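Long-range contacts in hypothetical protein (Bacteroides ovatus, PDB 4EPS), which is probably a component of the fimbrium tip, at the end of filamentous cell-surface appendages that mediate adhesion and biofilm formation: residues S353-F358 against S369-Y374; S365-V370 against N392-D397; N479-T484 against A492-V497. All coordinates share one frame; numbering follows the deposited sequence.

Contact 1 of 3, residues S353-F358 against S369-Y374; sequences SIHDWF and SVTGYY
The imidazole of His355 lies over the methyl of Thr371, CG2 resting against one face of the ring 3.4 Å from ND1. Around this overlap the first turn of helix 354-359 meets the irregular chain of residues 369-374, so that a helix side chain bonds to a loop shaped by its own ST turns at Ser369 and Thr371. Chi1 of His355 (171°) sets CG anti to the backbone N, and chi2 (68°) then turns the ring so that ND1 faces Ser369. At the ring's edge, near its plane, ND1 and Ser369 OG form a short hydrogen bond of 2.6 Å. The same hydroxyl accepts from Thr371 N at 3.1 Å and closes the first ST turn, so two bonds grip it. Beyond the imidazole, Tyr374 brings CB to 3.6 Å from NE2, its side chain crossing that of His355 at about a right angle.

Apolar contacts continue along the helix. Ile354 and Val370 meet methyl to methyl, CG2 to CG2 at 3.6 Å, while the CD2-CE2 side of the Phe358 ring sits against the backbone and CB of Ser369. The start of the helix is fixed separately: Ser353 OG, at the N-cap, accepts from Asp356 N, and the carboxylate of Glu474 takes the N-H groups of Ile354 and His355. Glu474 also bonds through its backbone to Val370 and Gly372, tying both segments to the end of strand 469-474. The chemistry implies a buried polar link with a defined rotation: the bond at ND1 orients the imidazole, the Thr371 methyl backs one face, and the ST turn positions the hydroxyl that shares the bond with ND1.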
ATOM      1  N   SER A 353      13.284 -46.626  11.425  1.00 35.40           N
ATOM      2  CA  SER A 353      12.998 -45.303  10.842  1.00 33.18           C
ATOM      3  C   SER A 353      12.823 -44.260  11.931  1.00 36.23           C
ATOM      4  O   SER A 353      12.567 -44.611  13.084  1.00 35.76           O
ATOM      5  CB  SER A 353      11.739 -45.356   9.978  1.00 33.57           C
ATOM      6  OG  SER A 353      10.586 -45.610  10.767  1.00 36.93           O
ATOM      7  N   ILE A 354      12.927 -42.977  11.570  1.00 32.46           N
ATOM      8  CA  ILE A 354      12.697 -41.888  12.525  1.00 31.82           C
ATOM      9  C   ILE A 354      11.234 -41.969  12.997  1.00 33.64           C
ATOM     10  O   ILE A 354      10.952 -41.750  14.168  1.00 33.22           O
ATOM     11  CB  ILE A 354      13.047 -40.523  11.877  1.00 33.91           C
ATOM     12  CG1 ILE A 354      14.566 -40.460  11.584  1.00 35.39           C
ATOM     13  CG2 ILE A 354      12.617 -39.353  12.788  1.00 34.37           C
ATOM     14  CD1 ILE A 354      14.879 -39.767  10.366  1.00 49.89           C
ATOM     15  N   HIS A 355      10.312 -42.292  12.077  1.00 29.83           N
ATOM     16  CA  HIS A 355       8.907 -42.481  12.421  1.00 29.81           C
ATOM     17  C   HIS A 355       8.742 -43.567  13.511  1.00 34.23           C
ATOM     18  O   HIS A 355       8.083 -43.332  14.534  1.00 33.20           O
ATOM     19  CB  HIS A 355       8.088 -42.879  11.180  1.00 28.81           C
ATOM     20  CG  HIS A 355       6.700 -43.278  11.540  1.00 31.49           C
ATOM     21  ND1 HIS A 355       5.792 -42.354  12.019  1.00 32.40           N
ATOM     22  CD2 HIS A 355       6.130 -44.508  11.549  1.00 32.86           C
ATOM     23  CE1 HIS A 355       4.682 -43.033  12.248  1.00 32.28           C
ATOM     24  NE2 HIS A 355       4.849 -44.338  12.005  1.00 32.93           N
ATOM     25  N   ASP A 356       9.325 -44.748  13.275  1.00 32.06           N
ATOM     26  CA  ASP A 356       9.211 -45.865  14.218  1.00 33.71           C
ATOM     27  C   ASP A 356       9.807 -45.490  15.576  1.00 40.70           C
ATOM     28  O   ASP A 356       9.177 -45.781  16.600  1.00 41.20           O
ATOM     29  CB  ASP A 356       9.839 -47.148  13.660  1.00 35.22           C
ATOM     30  CG  ASP A 356       8.999 -47.868  12.612  1.00 41.72           C
ATOM     31  OD1 ASP A 356       7.815 -47.486  12.419  1.00 42.64           O
ATOM     32  OD2 ASP A 356       9.530 -48.787  11.961  1.00 42.00           O
ATOM     33  N   TRP A 357      10.954 -44.767  15.591  1.00 37.30           N
ATOM     34  CA  TRP A 357      11.533 -44.293  16.854  1.00 37.47           C
ATOM     35  C   TRP A 357      10.575 -43.335  17.544  1.00 40.45           C
ATOM     36  O   TRP A 357      10.322 -43.464  18.744  1.00 40.25           O
ATOM     37  CB  TRP A 357      12.899 -43.588  16.653  1.00 36.37           C
ATOM     38  CG  TRP A 357      13.302 -42.753  17.843  1.00 37.72           C
ATOM     39  CD1 TRP A 357      13.744 -43.210  19.054  1.00 41.50           C
ATOM     40  CD2 TRP A 357      13.187 -41.325  17.972  1.00 36.97           C
ATOM     41  NE1 TRP A 357      13.957 -42.149  19.913  1.00 40.55           N
ATOM     42  CE2 TRP A 357      13.624 -40.983  19.273  1.00 40.91           C
ATOM     43  CE3 TRP A 357      12.769 -40.296  17.106  1.00 37.32           C
ATOM     44  CZ2 TRP A 357      13.644 -39.657  19.732  1.00 39.86           C
ATOM     45  CZ3 TRP A 357      12.764 -38.988  17.573  1.00 38.24           C
ATOM     46  CH2 TRP A 357      13.193 -38.679  18.873  1.00 39.18           C
ATOM     47  N   PHE A 358      10.069 -42.352  16.782  1.00 35.18           N
ATOM     48  CA  PHE A 358       9.210 -41.274  17.275  1.00 34.04           C
ATOM     49  C   PHE A 358       7.948 -41.817  17.992  1.00 39.57           C
ATOM     50  O   PHE A 358       7.602 -41.319  19.063  1.00 39.27           O
ATOM     51  CB  PHE A 358       8.826 -40.338  16.101  1.00 33.70           C
ATOM     52  CG  PHE A 358       7.829 -39.262  16.436  1.00 33.22           C
ATOM     53  CD1 PHE A 358       8.217 -38.128  17.140  1.00 34.31           C
ATOM     54  CD2 PHE A 358       6.496 -39.383  16.055  1.00 34.99           C
ATOM     55  CE1 PHE A 358       7.294 -37.133  17.460  1.00 34.40           C
ATOM     56  CE2 PHE A 358       5.572 -38.380  16.367  1.00 36.45           C
ATOM     57  CZ  PHE A 358       5.977 -37.267  17.069  1.00 33.08           C
ATOM     58  N   SER A 369       4.620 -36.685  13.246  1.00 29.27           N
ATOM     59  CA  SER A 369       5.671 -37.559  12.733  1.00 28.47           C
ATOM     60  C   SER A 369       6.228 -37.026  11.399  1.00 29.59           C
ATOM     61  O   SER A 369       5.502 -36.380  10.633  1.00 28.52           O
ATOM     62  CB  SER A 369       5.154 -38.979  12.546  1.00 30.77           C
ATOM     63  OG  SER A 369       6.163 -39.741  11.903  1.00 31.09           O
ATOM     64  N   VAL A 370       7.523 -37.287  11.141  1.00 25.69           N
ATOM     65  CA  VAL A 370       8.185 -36.896   9.885  1.00 24.72           C
ATOM     66  C   VAL A 370       7.704 -37.804   8.722  1.00 27.81           C
ATOM     67  O   VAL A 370       7.944 -37.481   7.563  1.00 26.58           O
ATOM     68  CB  VAL A 370       9.741 -36.923   9.995  1.00 27.83           C
ATOM     69  CG1 VAL A 370      10.245 -35.924  11.039  1.00 26.99           C
ATOM     70  CG2 VAL A 370      10.255 -38.343  10.289  1.00 28.45           C
ATOM     71  N   THR A 371       7.047 -38.947   9.010  1.00 25.22           N
ATOM     72  CA  THR A 371       6.637 -39.829   7.914  1.00 25.13           C
ATOM     73  C   THR A 371       5.606 -39.187   6.975  1.00 27.64           C
ATOM     74  O   THR A 371       4.721 -38.455   7.406  1.00 27.38           O
ATOM     75  CB  THR A 371       6.106 -41.179   8.454  1.00 29.70           C
ATOM     76  OG1 THR A 371       6.140 -42.141   7.401  1.00 29.76           O
ATOM     77  CG2 THR A 371       4.700 -41.093   9.087  1.00 28.40           C
ATOM     78  N   GLY A 372       5.736 -39.472   5.694  1.00 24.59           N
ATOM     79  CA  GLY A 372       4.704 -39.099   4.745  1.00 23.40           C
ATOM     80  C   GLY A 372       3.792 -40.296   4.524  1.00 28.08           C
ATOM     81  O   GLY A 372       2.673 -40.156   4.029  1.00 27.20           O
ATOM     82  N   TYR A 373       4.264 -41.494   4.913  1.00 26.15           N
ATOM     83  CA  TYR A 373       3.610 -42.742   4.522  1.00 26.08           C
ATOM     84  C   TYR A 373       2.825 -43.489   5.606  1.00 31.81           C
ATOM     85  O   TYR A 373       1.807 -44.106   5.269  1.00 31.87           O
ATOM     86  CB  TYR A 373       4.679 -43.687   3.930  1.00 27.04           C
ATOM     87  CG  TYR A 373       4.118 -44.809   3.073  1.00 28.53           C
ATOM     88  CD1 TYR A 373       3.917 -44.639   1.704  1.00 30.44           C
ATOM     89  CD2 TYR A 373       3.799 -46.042   3.629  1.00 30.54           C
ATOM     90  CE1 TYR A 373       3.417 -45.675   0.912  1.00 33.35           C
ATOM     91  CE2 TYR A 373       3.281 -47.078   2.849  1.00 33.18           C
ATOM     92  CZ  TYR A 373       3.088 -46.887   1.494  1.00 40.58           C
ATOM     93  OH  TYR A 373       2.584 -47.925   0.742  1.00 46.51           O
ATOM     94  N   TYR A 374       3.305 -43.505   6.855  1.00 28.36           N
ATOM     95  CA  TYR A 374       2.680 -44.277   7.924  1.00 29.43           C
ATOM     96  C   TYR A 374       2.005 -43.404   8.967  1.00 33.95           C
ATOM     97  O   TYR A 374       1.906 -43.823  10.116  1.00 34.46           O
ATOM     98  CB  TYR A 374       3.753 -45.143   8.618  1.00 30.79           C
ATOM     99  CG  TYR A 374       4.456 -46.094   7.683  1.00 31.52           C
ATOM    100  CD1 TYR A 374       3.855 -47.294   7.294  1.00 33.76           C
ATOM    101  CD2 TYR A 374       5.732 -45.813   7.200  1.00 30.88           C
ATOM    102  CE1 TYR A 374       4.497 -48.172   6.422  1.00 33.09           C
ATOM    103  CE2 TYR A 374       6.386 -46.689   6.333  1.00 31.35           C
ATOM    104  CZ  TYR A 374       5.769 -47.872   5.958  1.00 34.33           C
ATOM    105  OH  TYR A 374       6.413 -48.746   5.118  1.00 32.94           O
TER

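Contact 2 of 3, residues S365-V370 against N392-D397; sequences SSYVSV and NSEVLD
Asn392 and Val370 meet where an irregular loop runs across the flank of helix 389-403, a loop-on-helix packing with no direct hydrogen bond between the two segments. From the helix, Asn392 reaches the loop with OD1, 3.7 Å from Val370 CA. A water bridges the Asn392 side chain to the loop backbone, donating to OD1 at 2.7 Å and to Ser369 O at 2.8 Å, while Asn392 ND2 is bonded to Ser472 OG.

Two residues on, Glu394 crosses Tyr367 at about a right angle. Its OE1 lies in the plane of the phenol ring, at the edge, 3.4 Å from CE2, and the ring and carboxylate planes are 52° apart. Two waters lie between OE1 and Tyr367 OH; each binds one of these oxygens well and the other weakly. The second carboxylate oxygen, OE2, is bonded to Tyr390 and Ser327, so the group is held from both oxygens.

Val395 follows as the apolar centre. Its CB packs 3.8 Å from Val370 CG1, and CG2, anti to the carbonyl carbon, slips past Tyr367 CB to lie 3.6 Å from Val368 O, a carbonyl oxygen that accepts from Asn391 ND2.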
ATOM      1  N   SER A 365       2.283 -36.336  21.144  1.00 39.74           N
ATOM      2  CA  SER A 365       1.138 -35.432  21.281  0.60 39.30           C
ATOM      3  C   SER A 365       1.507 -33.977  20.967  1.00 40.53           C
ATOM      4  O   SER A 365       0.621 -33.167  20.664  1.00 40.47           O
ATOM      5  CB  SER A 365       0.567 -35.520  22.696  0.60 43.52           C
ATOM      6  OG  SER A 365       1.538 -35.136  23.656  0.60 50.30           O
ATOM      7  N   SER A 366       2.806 -33.641  21.053  1.00 35.42           N
ATOM      8  CA  SER A 366       3.294 -32.276  20.873  0.60 34.69           C
ATOM      9  C   SER A 366       3.967 -32.037  19.509  1.00 36.11           C
ATOM     10  O   SER A 366       4.293 -30.886  19.186  1.00 33.58           O
ATOM     11  CB  SER A 366       4.259 -31.907  21.999  0.60 41.07           C
ATOM     12  OG  SER A 366       5.198 -32.942  22.239  0.60 54.23           O
ATOM     13  N   TYR A 367       4.169 -33.105  18.713  1.00 32.86           N
ATOM     14  CA  TYR A 367       4.788 -33.009  17.373  1.00 31.88           C
ATOM     15  C   TYR A 367       4.034 -33.905  16.403  1.00 35.46           C
ATOM     16  O   TYR A 367       3.264 -34.756  16.828  1.00 34.34           O
ATOM     17  CB  TYR A 367       6.289 -33.408  17.383  1.00 32.71           C
ATOM     18  CG  TYR A 367       7.158 -32.589  18.316  1.00 35.03           C
ATOM     19  CD1 TYR A 367       7.272 -32.921  19.663  1.00 38.32           C
ATOM     20  CD2 TYR A 367       7.899 -31.512  17.845  1.00 35.16           C
ATOM     21  CE1 TYR A 367       8.031 -32.150  20.536  1.00 39.30           C
ATOM     22  CE2 TYR A 367       8.677 -30.734  18.710  1.00 35.54           C
ATOM     23  CZ  TYR A 367       8.744 -31.067  20.057  1.00 42.82           C
ATOM     24  OH  TYR A 367       9.515 -30.355  20.938  1.00 42.58           O
ATOM     25  N   VAL A 368       4.258 -33.700  15.101  1.00 31.41           N
ATOM     26  CA  VAL A 368       3.719 -34.527  14.030  1.00 30.89           C
ATOM     27  C   VAL A 368       4.881 -35.415  13.565  1.00 31.93           C
ATOM     28  O   VAL A 368       6.008 -34.935  13.474  1.00 30.11           O
ATOM     29  CB  VAL A 368       3.138 -33.636  12.876  1.00 35.63           C
ATOM     30  CG1 VAL A 368       2.610 -34.489  11.726  1.00 35.96           C
ATOM     31  CG2 VAL A 368       2.027 -32.717  13.403  1.00 35.98           C
ATOM     32  N   SER A 369       4.620 -36.685  13.246  1.00 29.27           N
ATOM     33  CA  SER A 369       5.671 -37.559  12.733  1.00 28.47           C
ATOM     34  C   SER A 369       6.228 -37.026  11.399  1.00 29.59           C
ATOM     35  O   SER A 369       5.502 -36.380  10.633  1.00 28.52           O
ATOM     36  CB  SER A 369       5.154 -38.979  12.546  1.00 30.77           C
ATOM     37  OG  SER A 369       6.163 -39.741  11.903  1.00 31.09           O
ATOM     38  N   VAL A 370       7.523 -37.287  11.141  1.00 25.69           N
ATOM     39  CA  VAL A 370       8.185 -36.896   9.885  1.00 24.72           C
ATOM     40  C   VAL A 370       7.704 -37.804   8.722  1.00 27.81           C
ATOM     41  O   VAL A 370       7.944 -37.481   7.563  1.00 26.58           O
ATOM     42  CB  VAL A 370       9.741 -36.923   9.995  1.00 27.83           C
ATOM     43  CG1 VAL A 370      10.245 -35.924  11.039  1.00 26.99           C
ATOM     44  CG2 VAL A 370      10.255 -38.343  10.289  1.00 28.45           C
ATOM     45  N   ASN A 392       9.343 -31.040  11.067  1.00 22.17           N
ATOM     46  CA  ASN A 392      10.279 -32.126  10.769  1.00 22.70           C
ATOM     47  C   ASN A 392      11.689 -31.833  11.293  1.00 26.23           C
ATOM     48  O   ASN A 392      12.350 -32.767  11.763  1.00 25.73           O
ATOM     49  CB  ASN A 392      10.309 -32.436   9.254  1.00 23.89           C
ATOM     50  CG  ASN A 392       8.957 -32.903   8.745  1.00 26.97           C
ATOM     51  OD1 ASN A 392       8.042 -33.217   9.534  1.00 25.61           O
ATOM     52  ND2 ASN A 392       8.757 -32.857   7.418  1.00 23.45           N
ATOM     53  N   SER A 393      12.143 -30.561  11.201  1.00 24.05           N
ATOM     54  CA  SER A 393      13.460 -30.154  11.711  0.60 23.75           C
ATOM     55  C   SER A 393      13.525 -30.352  13.231  1.00 29.69           C
ATOM     56  O   SER A 393      14.516 -30.874  13.742  1.00 31.06           O
ATOM     57  CB  SER A 393      13.742 -28.695  11.363  0.60 26.19           C
ATOM     58  OG  SER A 393      15.102 -28.388  11.619  0.60 28.23           O
ATOM     59  N   GLU A 394      12.451 -29.962  13.953  1.00 26.64           N
ATOM     60  CA  GLU A 394      12.414 -30.112  15.409  1.00 27.38           C
ATOM     61  C   GLU A 394      12.373 -31.593  15.806  1.00 31.94           C
ATOM     62  O   GLU A 394      13.016 -31.954  16.787  1.00 32.31           O
ATOM     63  CB  GLU A 394      11.252 -29.337  16.042  1.00 28.35           C
ATOM     64  CG  GLU A 394      11.580 -27.850  16.160  1.00 32.78           C
ATOM     65  CD  GLU A 394      10.891 -27.112  17.294  1.00 41.82           C
ATOM     66  OE1 GLU A 394      10.005 -27.707  17.949  1.00 40.08           O
ATOM     67  OE2 GLU A 394      11.194 -25.915  17.490  1.00 39.39           O
ATOM     68  N   VAL A 395      11.668 -32.452  15.035  1.00 27.21           N
ATOM     69  CA  VAL A 395      11.626 -33.894  15.340  1.00 27.21           C
ATOM     70  C   VAL A 395      13.016 -34.496  15.088  1.00 31.85           C
ATOM     71  O   VAL A 395      13.488 -35.295  15.901  1.00 32.69           O
ATOM     72  CB  VAL A 395      10.515 -34.660  14.579  1.00 29.29           C
ATOM     73  CG1 VAL A 395      10.578 -36.163  14.891  1.00 30.11           C
ATOM     74  CG2 VAL A 395       9.139 -34.097  14.933  1.00 28.50           C
ATOM     75  N   LEU A 396      13.690 -34.073  14.007  1.00 28.56           N
ATOM     76  CA  LEU A 396      15.031 -34.569  13.720  1.00 31.20           C
ATOM     77  C   LEU A 396      16.050 -34.121  14.796  1.00 35.98           C
ATOM     78  O   LEU A 396      16.994 -34.863  15.079  1.00 35.44           O
ATOM     79  CB  LEU A 396      15.502 -34.139  12.342  1.00 32.35           C
ATOM     80  CG  LEU A 396      16.288 -35.211  11.571  1.00 41.92           C
ATOM     81  CD1 LEU A 396      15.375 -36.307  11.064  1.00 43.47           C
ATOM     82  CD2 LEU A 396      16.957 -34.617  10.363  1.00 48.12           C
ATOM     83  N   ASP A 397      15.842 -32.932  15.395  1.00 33.16           N
ATOM     84  CA  ASP A 397      16.695 -32.419  16.483  1.00 33.56           C
ATOM     85  C   ASP A 397      16.507 -33.290  17.722  1.00 38.64           C
ATOM     86  O   ASP A 397      17.501 -33.659  18.361  1.00 39.22           O
ATOM     87  CB  ASP A 397      16.383 -30.947  16.791  1.00 34.77           C
ATOM     88  CG  ASP A 397      16.944 -29.963  15.786  1.00 47.92           C
ATOM     89  OD1 ASP A 397      17.742 -30.386  14.914  1.00 50.08           O
ATOM     90  OD2 ASP A 397      16.597 -28.763  15.875  1.00 54.54           O
TER
HETATM   91  O   HOH W   1      11.984 -29.252  20.356  1.00 49.52           O
HETATM   92  O   HOH W   2       8.667 -27.168  20.214  1.00 53.56           O
HETATM   93  O   HOH W   3       5.812 -34.470   8.591  1.00 27.99           O

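Contact 3 of 3, residues N479-T484 against A492-V497. With SO4 (sulfate ion), chain G.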
ATOM      1  N   ASN A 479      14.486 -44.654   2.981  1.00 26.75           N
ATOM      2  CA  ASN A 479      14.135 -43.627   1.989  1.00 24.40           C
ATOM      3  C   ASN A 479      13.440 -42.407   2.530  1.00 26.62           C
ATOM      4  O   ASN A 479      12.638 -42.491   3.459  1.00 27.32           O
ATOM      5  CB  ASN A 479      13.164 -44.238   0.942  1.00 27.89           C
ATOM      6  CG  ASN A 479      13.765 -45.207  -0.055  1.00 36.56           C
ATOM      7  OD1 ASN A 479      14.741 -45.900   0.213  1.00 33.64           O
ATOM      8  ND2 ASN A 479      13.148 -45.332  -1.214  1.00 27.09           N
HETATM    9  N   MSE A 480      13.690 -41.272   1.863  1.00 22.87           N
HETATM   10  CA  MSE A 480      12.992 -40.010   2.049  1.00 21.13           C
HETATM   11  C   MSE A 480      12.076 -39.815   0.849  1.00 24.62           C
HETATM   12  O   MSE A 480      12.284 -40.426  -0.193  1.00 24.65           O
HETATM   13  CB  MSE A 480      13.989 -38.801   2.104  1.00 22.18           C
HETATM   14  CG  MSE A 480      15.063 -38.898   3.187  1.00 26.23           C
HETATM   15 SE   MSE A 480      14.295 -39.054   4.944  0.75 32.23          SE
HETATM   16  CE  MSE A 480      13.576 -37.305   5.163  1.00 27.83           C
ATOM     17  N   TYR A 481      11.105 -38.921   0.962  1.00 21.36           N
ATOM     18  CA  TYR A 481      10.364 -38.448  -0.202  1.00 20.38           C
ATOM     19  C   TYR A 481      11.282 -37.461  -0.943  1.00 23.40           C
ATOM     20  O   TYR A 481      11.979 -36.648  -0.299  1.00 22.15           O
ATOM     21  CB  TYR A 481       9.068 -37.732   0.219  1.00 20.74           C
ATOM     22  CG  TYR A 481       7.937 -38.687   0.520  1.00 23.27           C
ATOM     23  CD1 TYR A 481       7.917 -39.428   1.699  1.00 23.65           C
ATOM     24  CD2 TYR A 481       6.873 -38.840  -0.366  1.00 25.20           C
ATOM     25  CE1 TYR A 481       6.865 -40.297   1.989  1.00 24.16           C
ATOM     26  CE2 TYR A 481       5.791 -39.671  -0.063  1.00 26.23           C
ATOM     27  CZ  TYR A 481       5.811 -40.423   1.100  1.00 29.01           C
ATOM     28  OH  TYR A 481       4.777 -41.274   1.386  1.00 27.34           O
ATOM     29  N   ILE A 482      11.297 -37.536  -2.275  1.00 20.46           N
ATOM     30  CA  ILE A 482      12.090 -36.637  -3.126  1.00 19.73           C
ATOM     31  C   ILE A 482      11.132 -35.995  -4.115  1.00 24.93           C
ATOM     32  O   ILE A 482      10.162 -36.637  -4.548  1.00 24.84           O
ATOM     33  CB  ILE A 482      13.265 -37.396  -3.824  1.00 22.40           C
ATOM     34  CG1 ILE A 482      12.782 -38.788  -4.403  1.00 24.11           C
ATOM     35  CG2 ILE A 482      14.464 -37.522  -2.837  1.00 22.62           C
ATOM     36  CD1 ILE A 482      13.788 -39.520  -5.439  1.00 24.83           C
ATOM     37  N   VAL A 483      11.398 -34.746  -4.468  1.00 20.32           N
ATOM     38  CA  VAL A 483      10.493 -33.999  -5.316  1.00 19.60           C
ATOM     39  C   VAL A 483      11.128 -33.736  -6.677  1.00 23.20           C
ATOM     40  O   VAL A 483      12.298 -33.360  -6.777  1.00 22.42           O
ATOM     41  CB  VAL A 483      10.034 -32.677  -4.613  1.00 22.04           C
ATOM     42  CG1 VAL A 483       9.195 -31.796  -5.542  1.00 21.89           C
ATOM     43  CG2 VAL A 483       9.233 -33.006  -3.345  1.00 22.18           C
ATOM     44  N   THR A 484      10.316 -33.924  -7.710  1.00 22.06           N
ATOM     45  CA  THR A 484      10.669 -33.639  -9.096  1.00 21.42           C
ATOM     46  C   THR A 484       9.621 -32.717  -9.652  1.00 23.84           C
ATOM     47  O   THR A 484       8.543 -32.574  -9.067  1.00 23.07           O
ATOM     48  CB  THR A 484      10.784 -34.940  -9.912  1.00 26.36           C
ATOM     49  OG1 THR A 484       9.565 -35.687  -9.777  1.00 24.37           O
ATOM     50  CG2 THR A 484      12.012 -35.765  -9.505  1.00 25.53           C
ATOM     51  N   ALA A 492       5.804 -35.525  -5.472  1.00 21.45           N
ATOM     52  CA  ALA A 492       6.566 -36.121  -4.356  1.00 22.65           C
ATOM     53  C   ALA A 492       6.654 -37.633  -4.577  1.00 26.30           C
ATOM     54  O   ALA A 492       5.634 -38.284  -4.630  1.00 27.20           O
ATOM     55  CB  ALA A 492       5.912 -35.793  -3.007  1.00 23.59           C
ATOM     56  N   GLY A 493       7.862 -38.158  -4.770  1.00 22.55           N
ATOM     57  CA  GLY A 493       8.084 -39.574  -5.017  1.00 22.07           C
ATOM     58  C   GLY A 493       8.723 -40.235  -3.820  1.00 26.69           C
ATOM     59  O   GLY A 493       9.400 -39.574  -3.037  1.00 25.03           O
ATOM     60  N   THR A 494       8.588 -41.546  -3.710  1.00 24.92           N
ATOM     61  CA  THR A 494       9.107 -42.262  -2.541  1.00 25.43           C
ATOM     62  C   THR A 494      10.489 -42.917  -2.737  1.00 29.45           C
ATOM     63  O   THR A 494      10.930 -43.635  -1.839  1.00 29.97           O
ATOM     64  CB  THR A 494       8.078 -43.317  -2.137  1.00 29.68           C
ATOM     65  OG1 THR A 494       7.944 -44.265  -3.198  1.00 27.69           O
ATOM     66  CG2 THR A 494       6.720 -42.708  -1.784  1.00 26.18           C
ATOM     67  N   GLY A 495      11.170 -42.656  -3.855  1.00 26.67           N
ATOM     68  CA  GLY A 495      12.441 -43.329  -4.156  1.00 27.66           C
ATOM     69  C   GLY A 495      13.728 -42.706  -3.630  1.00 31.05           C
ATOM     70  O   GLY A 495      14.812 -43.053  -4.091  1.00 30.39           O
ATOM     71  N   GLY A 496      13.628 -41.824  -2.645  1.00 26.33           N
ATOM     72  CA  GLY A 496      14.787 -41.097  -2.137  1.00 24.57           C
ATOM     73  C   GLY A 496      15.655 -41.848  -1.147  1.00 27.60           C
ATOM     74  O   GLY A 496      15.718 -41.455   0.016  1.00 26.91           O
ATOM     75  N   VAL A 497      16.390 -42.890  -1.607  1.00 25.32           N
ATOM     76  CA  VAL A 497      17.309 -43.680  -0.748  1.00 25.78           C
ATOM     77  C   VAL A 497      18.216 -42.680  -0.036  1.00 29.76           C
ATOM     78  O   VAL A 497      18.816 -41.855  -0.708  1.00 28.47           O
ATOM     79  CB  VAL A 497      18.112 -44.735  -1.554  1.00 29.92           C
ATOM     80  CG1 VAL A 497      18.989 -45.580  -0.625  1.00 30.49           C
ATOM     81  CG2 VAL A 497      17.171 -45.626  -2.387  1.00 29.67           C
TER
HETATM   82  S   SO4 G 606       5.614 -46.960  -2.587  1.00 52.62           S
HETATM   83  O1  SO4 G 606       6.209 -47.192  -3.909  1.00 49.02           O
HETATM   84  O2  SO4 G 606       4.272 -46.391  -2.760  1.00 54.43           O
HETATM   85  O3  SO4 G 606       5.551 -48.186  -1.813  1.00 52.70           O
HETATM   86  O4  SO4 G 606       6.429 -46.025  -1.821  1.00 51.17           O
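Met480, a selenomethionine, and Gly496 form a hydrogen-bonded antiparallel pair in the hairpin of strands 479-485 and 490-497, which shows antiparallel pairing resuming, one residue out of step, beyond a beta bulge, with one weak bond beside it and a corner in the second strand at Thr494. Of the backbone bonds, Met480 N to Gly496 O is short, 2.7 Å, with the donor well above the carbonyl plane; the return bond from Gly496 N to Met480 O is the weak one. Past the bulge, Ile482 and Gly493 pair in both directions, Gly493 N giving to Ile482 O at 2.8 Å. Gly496 is also the centre of an inverse gamma turn.

Side-chain hydrogen bonds gather at the irregular region. Asn479 ND2 donates to Thr494 O at 2.9 Å, almost straight (177°), with the oxygen in the amide plane and the amide N on a lone pair of the carbonyl. On its other branch, Asn479 OD1 lies beside Val497 CG2. Thr494 OG1 donates to O4 of a sulfate ion (2.7 Å) that is probably from the crystallisation liquor and is also bonded to Arg475 NE.

Apolar contacts fill in around the backbone. Chi1 of Ile482 (44°) puts CG1 in the crowded position between N and C, 3.6 Å from Gly496 N. Its CG2 comes to 3.7 Å from Gly496 CA, an approach made possible by the lack of a side chain there. Tyr481 and Thr494 lie side by side, pointing the same way, with Thr494 CG2 3.6 Å from Tyr481 CE2.

Strand 479-485 is the middle of a three-stranded antiparallel sheet: strand 469-474 pairs with its other edge, Met480 and Ile482 touch Trp470 of that strand, and Tyr481, Val483 and Ala492 pack on helix 434-438.

Contacts 1 and 2 belong to one buried region: they share Ser369 and Val370, and helices 354-359 and 389-403, consecutive in the chain, meet between them where Phe358 packs on Val395 and Ile354 on Leu396. The loop is thus held from two directions, directly by a histidine-serine bond in contact 1, but by apolar packing and water bridges in contact 2. Contact 3 is only partly buried and depends chiefly on backbone hydrogen bonds within a hairpin, as expected of paired strands. It nevertheless adjoins contact 1, since Tyr481 OH touches Gly372 and Tyr373. Contacts 2 and 3 do not touch, their nearest atoms being about 6 Å apart.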